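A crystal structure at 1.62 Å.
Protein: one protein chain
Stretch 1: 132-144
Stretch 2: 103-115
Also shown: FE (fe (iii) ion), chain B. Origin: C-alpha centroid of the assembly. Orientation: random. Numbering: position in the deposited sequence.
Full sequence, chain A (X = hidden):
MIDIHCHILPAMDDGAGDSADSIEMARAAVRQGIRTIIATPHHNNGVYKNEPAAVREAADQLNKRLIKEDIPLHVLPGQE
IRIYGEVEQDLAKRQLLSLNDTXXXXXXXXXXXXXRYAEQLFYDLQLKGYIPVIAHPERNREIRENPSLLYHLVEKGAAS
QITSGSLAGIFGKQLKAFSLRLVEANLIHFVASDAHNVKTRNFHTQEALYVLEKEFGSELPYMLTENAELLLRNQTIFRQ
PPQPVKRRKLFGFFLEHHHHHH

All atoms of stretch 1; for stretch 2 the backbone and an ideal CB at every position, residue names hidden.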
# COMPACT_ATOMS: atom_id res chain seq x y z
N PRO A 132 -7.46 5.35 -7.58
CA PRO A 132 -6.71 4.10 -7.55
C PRO A 132 -5.29 4.36 -7.05
O PRO A 132 -4.66 5.34 -7.48
CB PRO A 132 -6.68 3.64 -9.02
CG PRO A 132 -6.90 4.89 -9.82
CD PRO A 132 -7.73 5.82 -8.96
N VAL A 133 -4.84 3.52 -6.13
CA VAL A 133 -3.47 3.57 -5.61
C VAL A 133 -2.75 2.33 -6.09
O VAL A 133 -3.11 1.20 -5.70
CB VAL A 133 -3.45 3.61 -4.08
CG1 VAL A 133 -1.99 3.74 -3.58
CG2 VAL A 133 -4.26 4.83 -3.59
N ILE A 134 -1.74 2.54 -6.92
CA ILE A 134 -0.94 1.44 -7.46
C ILE A 134 -0.01 0.93 -6.37
O ILE A 134 0.79 1.70 -5.83
CB ILE A 134 -0.10 1.93 -8.66
CG1 ILE A 134 -1.04 2.40 -9.78
CG2 ILE A 134 0.82 0.80 -9.19
CD1 ILE A 134 -0.37 3.27 -10.84
N ALA A 135 -0.12 -0.36 -6.08
CA ALA A 135 0.75 -1.02 -5.09
C ALA A 135 2.15 -1.21 -5.69
O ALA A 135 2.31 -1.69 -6.81
CB ALA A 135 0.18 -2.33 -4.65
N HIS A 136 3.15 -0.81 -4.90
CA HIS A 136 4.56 -1.06 -5.18
C HIS A 136 4.93 -1.03 -6.66
O HIS A 136 5.38 -2.03 -7.20
CB HIS A 136 5.05 -2.36 -4.53
CG HIS A 136 4.17 -3.54 -4.77
ND1 HIS A 136 4.05 -4.14 -6.01
CD2 HIS A 136 3.36 -4.24 -3.94
CE1 HIS A 136 3.22 -5.16 -5.92
NE2 HIS A 136 2.79 -5.25 -4.67
N PRO A 137 4.76 0.13 -7.30
CA PRO A 137 5.09 0.19 -8.73
C PRO A 137 6.57 -0.10 -8.99
O PRO A 137 6.91 -0.58 -10.08
CB PRO A 137 4.73 1.63 -9.12
CG PRO A 137 4.83 2.40 -7.82
CD PRO A 137 4.28 1.43 -6.80
N GLU A 138 7.43 0.17 -8.00
CA GLU A 138 8.88 -0.10 -8.12
C GLU A 138 9.21 -1.59 -8.28
O GLU A 138 10.29 -1.94 -8.78
CB GLU A 138 9.66 0.52 -6.93
CG GLU A 138 9.67 -0.30 -5.60
CD GLU A 138 8.39 -0.22 -4.77
OE1 GLU A 138 8.45 -0.67 -3.61
OE2 GLU A 138 7.35 0.29 -5.22
N ARG A 139 8.30 -2.45 -7.85
CA ARG A 139 8.46 -3.90 -7.91
C ARG A 139 7.88 -4.50 -9.19
O ARG A 139 7.85 -5.73 -9.33
CB ARG A 139 7.81 -4.56 -6.69
CG ARG A 139 8.65 -4.56 -5.43
CD ARG A 139 9.45 -5.86 -5.37
NE ARG A 139 9.83 -6.21 -4.01
CZ ARG A 139 10.43 -7.35 -3.66
NH1 ARG A 139 10.73 -8.27 -4.58
NH2 ARG A 139 10.74 -7.56 -2.39
N ASN A 140 7.39 -3.65 -10.09
CA ASN A 140 6.83 -4.11 -11.36
C ASN A 140 7.90 -4.09 -12.46
O ASN A 140 8.51 -3.05 -12.73
CB ASN A 140 5.65 -3.23 -11.76
CG ASN A 140 4.97 -3.72 -13.01
OD1 ASN A 140 5.39 -3.39 -14.12
ND2 ASN A 140 3.91 -4.49 -12.85
N ARG A 141 8.10 -5.24 -13.10
CA ARG A 141 9.15 -5.40 -14.12
C ARG A 141 8.99 -4.42 -15.29
O ARG A 141 9.98 -3.82 -15.73
CB ARG A 141 9.20 -6.84 -14.65
CG ARG A 141 10.59 -7.26 -15.18
CD ARG A 141 10.55 -8.16 -16.43
NE ARG A 141 9.60 -9.26 -16.33
CZ ARG A 141 9.90 -10.50 -15.94
NH1 ARG A 141 11.14 -10.82 -15.60
NH2 ARG A 141 8.95 -11.43 -15.89
N GLU A 142 7.77 -4.27 -15.80
CA GLU A 142 7.52 -3.34 -16.91
C GLU A 142 7.70 -1.86 -16.56
O GLU A 142 8.23 -1.08 -17.36
CB GLU A 142 6.15 -3.57 -17.55
CG GLU A 142 6.02 -2.86 -18.89
CD GLU A 142 4.78 -3.22 -19.68
OE1 GLU A 142 3.90 -3.97 -19.19
OE2 GLU A 142 4.69 -2.73 -20.83
N ILE A 143 7.25 -1.45 -15.37
CA ILE A 143 7.49 -0.08 -14.95
C ILE A 143 9.00 0.17 -14.81
O ILE A 143 9.50 1.23 -15.17
CB ILE A 143 6.75 0.27 -13.64
CG1 ILE A 143 5.24 0.32 -13.89
CG2 ILE A 143 7.25 1.57 -13.06
CD1 ILE A 143 4.39 0.36 -12.62
N ARG A 144 9.71 -0.82 -14.28
CA ARG A 144 11.17 -0.77 -14.14
C ARG A 144 11.84 -0.59 -15.51
O ARG A 144 12.76 0.21 -15.66
CB ARG A 144 11.65 -2.05 -13.45
CG ARG A 144 13.14 -2.18 -13.22
CD ARG A 144 13.55 -1.65 -11.85
NE ARG A 144 14.94 -2.00 -11.59
CZ ARG A 144 15.34 -2.99 -10.79
NH1 ARG A 144 14.46 -3.73 -10.12
NH2 ARG A 144 16.63 -3.22 -10.65
N UNK A 103 -12.23 6.58 -0.46
CA UNK A 103 -12.20 6.62 -1.91
C UNK A 103 -10.93 6.01 -2.49
O UNK A 103 -10.83 5.88 -3.70
CB UNK A 103 -12.34 8.07 -2.39
N UNK A 104 -9.97 5.66 -1.64
CA UNK A 104 -8.69 5.11 -2.10
C UNK A 104 -8.75 3.60 -2.16
O UNK A 104 -9.15 2.94 -1.21
CB UNK A 104 -7.55 5.55 -1.18
N UNK A 105 -8.36 3.03 -3.30
CA UNK A 105 -8.44 1.59 -3.48
C UNK A 105 -7.07 1.10 -3.91
O UNK A 105 -6.44 1.72 -4.77
CB UNK A 105 -9.51 1.21 -4.50
N UNK A 106 -6.60 0.02 -3.27
CA UNK A 106 -5.24 -0.50 -3.51
C UNK A 106 -5.27 -1.57 -4.59
O UNK A 106 -5.79 -2.66 -4.38
CB UNK A 106 -4.64 -1.07 -2.22
N UNK A 107 -4.73 -1.20 -5.75
CA UNK A 107 -4.74 -2.05 -6.94
C UNK A 107 -3.31 -2.47 -7.24
O UNK A 107 -2.43 -1.61 -7.35
CB UNK A 107 -5.36 -1.33 -8.14
N UNK A 108 -3.11 -3.77 -7.38
CA UNK A 108 -1.79 -4.34 -7.64
C UNK A 108 -1.77 -4.93 -9.04
O UNK A 108 -2.65 -5.71 -9.39
CB UNK A 108 -1.43 -5.40 -6.60
N UNK A 109 -0.76 -4.54 -9.82
CA UNK A 109 -0.48 -5.14 -11.14
C UNK A 109 0.23 -6.48 -10.95
O UNK A 109 1.00 -6.65 -10.03
CB UNK A 109 0.37 -4.20 -12.00
N UNK A 110 -0.01 -7.44 -11.86
CA UNK A 110 0.86 -8.60 -11.89
C UNK A 110 2.32 -8.16 -12.01
O UNK A 110 2.60 -7.11 -12.60
CB UNK A 110 0.48 -9.53 -13.05
N UNK A 111 3.24 -8.94 -11.47
CA UNK A 111 4.62 -8.47 -11.31
C UNK A 111 5.33 -8.15 -12.64
O UNK A 111 6.28 -7.37 -12.66
CB UNK A 111 5.43 -9.53 -10.55
N UNK A 112 4.87 -8.76 -13.73
CA UNK A 112 5.61 -8.76 -14.99
C UNK A 112 5.19 -7.68 -15.99
O UNK A 112 5.96 -7.33 -16.88
CB UNK A 112 5.46 -10.13 -15.65
N UNK A 113 3.96 -7.17 -15.86
CA UNK A 113 3.48 -6.18 -16.83
C UNK A 113 2.37 -5.31 -16.27
O UNK A 113 1.77 -5.64 -15.24
CB UNK A 113 2.99 -6.88 -18.10
N UNK A 114 2.12 -4.20 -16.96
CA UNK A 114 0.96 -3.36 -16.67
C UNK A 114 -0.12 -3.73 -17.68
O UNK A 114 0.06 -3.51 -18.88
CB UNK A 114 1.30 -1.87 -16.74
N UNK A 115 -1.24 -4.31 -17.20
CA UNK A 115 -2.33 -4.67 -18.11
C UNK A 115 -2.77 -3.48 -18.96
O UNK A 115 -2.81 -2.34 -18.48
CB UNK A 115 -3.52 -5.21 -17.32
FE FE B . 1.69 -6.95 -3.79

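Position 103 precedes the strand, and nothing of stretch 1 lies near its CB, so almost any residue would serve. It is Lys-103, whose side chain leads away.

At 104 the ideal CB lies 4.1 Å from Val-133 CG2, so an apolar or aromatic side chain suits the site. Tyr-104 turns the edge of its ring to that methyl, CD1 lying 3.9 Å from Val-133 CG2.

Positions 105 to 107 run parallel to strand 132-135; their extended backbone angles suit beta-branched residues, and the apolar side chains of strand 132-135 suit aliphatic ones. O of 105 accepts from Val-133 N at 2.8 Å, a bond any residue could supply. CB points to the face of the sheet that carries Pro-132; the residue is Ile-105, whose far end leads away from stretch 1.

Position 106 points to the other face, beside Val-133, with Ala-135 offering only a methyl, so a fairly long aliphatic chain can use the space. Leu-106 does so: its CD1 packs 3.8 Å from Ala-135 CB and 4.2 Å from Val-133 CG1.

Position 107 returns to the face of Pro-132 and Ile-134, where an aliphatic residue fits again. N of 107 donates to Val-133 O at 2.9 Å and O of 107 accepts from Ala-135 N at 2.9 Å, the alternating pattern of parallel strands. The residue is Ile-107.

At 108 CB points sideways, 4.6 Å from His-136 NE2 and 4.5 Å from FE. A metal ligand such as Glu, Asp or His is expected. In Glu-108, OE1 binds FE at 2.1 Å and His-136 NE2 binds it at 2.2 Å; the 3.3 Å between Glu-108 OE1 and His-136 NE2 reflects this shared metal, not a hydrogen bond.

The CB of 109 points toward stretch 1, near Asn-140 ND2, with Ile-134 and Ile-143 offering apolar surface; a large apolar side chain suits. Phe-109 places CE2 3.8 Å from Ile-134 CG2 and its ring edge against Ile-143 CD1.

Position 110 points away, and its phi of -54° permits proline: Pro-110.

O of 111 accepts from Arg-141 N at 2.8 Å. The nearby guanidinium could receive an acid or an aromatic ring; Phe-111 brings CZ to 3.5 Å from Arg-141 NH2, with CE1 over one guanidinium face.

The CB of 112 lies 3.7 Å from Arg-141 NH2, making an acid plausible. The residue is Asp-112, yet its carboxylate leads away, leaving CB at the guanidinium edge.

At 113 the ideal CB is only 3.2 Å from Glu-142 OE1, while the direction is away overall, so many residues that extend outward would do. His-113 is found, its carbonyl weakly bonded to Asn-140 ND2 (3.4 Å from His-113 O).

Position 114 must keep its amide, since N donates to Glu-142 OE1 at 2.9 Å, which excludes proline; a small aliphatic residue suits Ile-143. Val-114 sets CG2 3.9 Å from Ile-143 CG1.

Position 115 points away and stretch 1 does not restrict it; many residues would do, and its phi of -54° is compatible with proline, which is what is found, Pro-115.

Stretch 2, residues 103-115: KYILIEFPFDHVP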
# COMPACT_ATOMS: atom_id res chain seq x y z
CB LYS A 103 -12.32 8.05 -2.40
CG LYS A 103 -11.07 8.90 -2.24
CD LYS A 103 -11.29 10.29 -2.77
CE LYS A 103 -12.16 11.09 -1.84
NZ LYS A 103 -12.63 12.34 -2.53
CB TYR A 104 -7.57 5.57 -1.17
CG TYR A 104 -7.40 7.07 -1.19
CD1 TYR A 104 -6.56 7.68 -2.12
CD2 TYR A 104 -8.14 7.88 -0.33
CE1 TYR A 104 -6.43 9.06 -2.16
CE2 TYR A 104 -8.02 9.26 -0.36
CZ TYR A 104 -7.16 9.85 -1.28
OH TYR A 104 -7.04 11.21 -1.33
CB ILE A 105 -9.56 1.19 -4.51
CG1 ILE A 105 -9.61 -0.32 -4.74
CG2 ILE A 105 -9.48 2.00 -5.80
CD1 ILE A 105 -10.78 -0.76 -5.63
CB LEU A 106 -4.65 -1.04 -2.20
CG LEU A 106 -3.18 -1.48 -2.26
CD1 LEU A 106 -2.26 -0.31 -2.56
CD2 LEU A 106 -2.79 -2.15 -0.95
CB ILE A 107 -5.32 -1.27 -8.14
CG1 ILE A 107 -6.75 -0.79 -7.85
CG2 ILE A 107 -5.27 -2.12 -9.44
CD1 ILE A 107 -7.75 -1.88 -7.62
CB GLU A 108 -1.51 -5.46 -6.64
CG GLU A 108 -0.11 -6.06 -6.74
CD GLU A 108 -0.03 -7.47 -6.21
OE1 GLU A 108 0.99 -7.83 -5.59
OE2 GLU A 108 -0.99 -8.25 -6.40
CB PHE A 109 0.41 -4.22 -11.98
CG PHE A 109 -0.17 -2.86 -12.27
CD1 PHE A 109 -1.54 -2.68 -12.47
CD2 PHE A 109 0.67 -1.75 -12.38
CE1 PHE A 109 -2.06 -1.42 -12.75
CE2 PHE A 109 0.16 -0.48 -12.67
CZ PHE A 109 -1.23 -0.31 -12.86
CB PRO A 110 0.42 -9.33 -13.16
CG PRO A 110 -0.26 -8.31 -13.98
CD PRO A 110 -0.94 -7.42 -12.99
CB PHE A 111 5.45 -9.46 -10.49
CG PHE A 111 6.17 -10.49 -11.31
CD1 PHE A 111 7.55 -10.40 -11.51
CD2 PHE A 111 5.47 -11.54 -11.90
CE1 PHE A 111 8.23 -11.35 -12.27
CE2 PHE A 111 6.14 -12.49 -12.68
CZ PHE A 111 7.52 -12.40 -12.86
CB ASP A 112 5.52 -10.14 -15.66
CG ASP A 112 4.10 -10.53 -16.00
OD1 ASP A 112 3.24 -10.53 -15.10
OD2 ASP A 112 3.83 -10.86 -17.18
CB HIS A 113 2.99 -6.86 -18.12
CG HIS A 113 1.72 -7.63 -17.94
ND1 HIS A 113 0.53 -7.26 -18.55
CD2 HIS A 113 1.44 -8.74 -17.23
CE1 HIS A 113 -0.42 -8.11 -18.21
NE2 HIS A 113 0.10 -9.02 -17.41
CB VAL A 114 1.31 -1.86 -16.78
CG1 VAL A 114 0.07 -1.00 -16.54
CG2 VAL A 114 2.41 -1.50 -15.78
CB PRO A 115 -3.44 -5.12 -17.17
CG PRO A 115 -2.71 -5.65 -15.98
CD PRO A 115 -1.55 -4.70 -15.81
O HOH W 1 1.59 -3.00 -8.99
O HOH W 2 3.29 -5.11 -9.83
O HOH W 3 8.08 -7.62 -18.56
O HOH W 4 1.87 -4.55 -21.06
O HOH W 5 3.62 -8.05 -4.05
O HOH W 6 2.13 -6.25 -1.91
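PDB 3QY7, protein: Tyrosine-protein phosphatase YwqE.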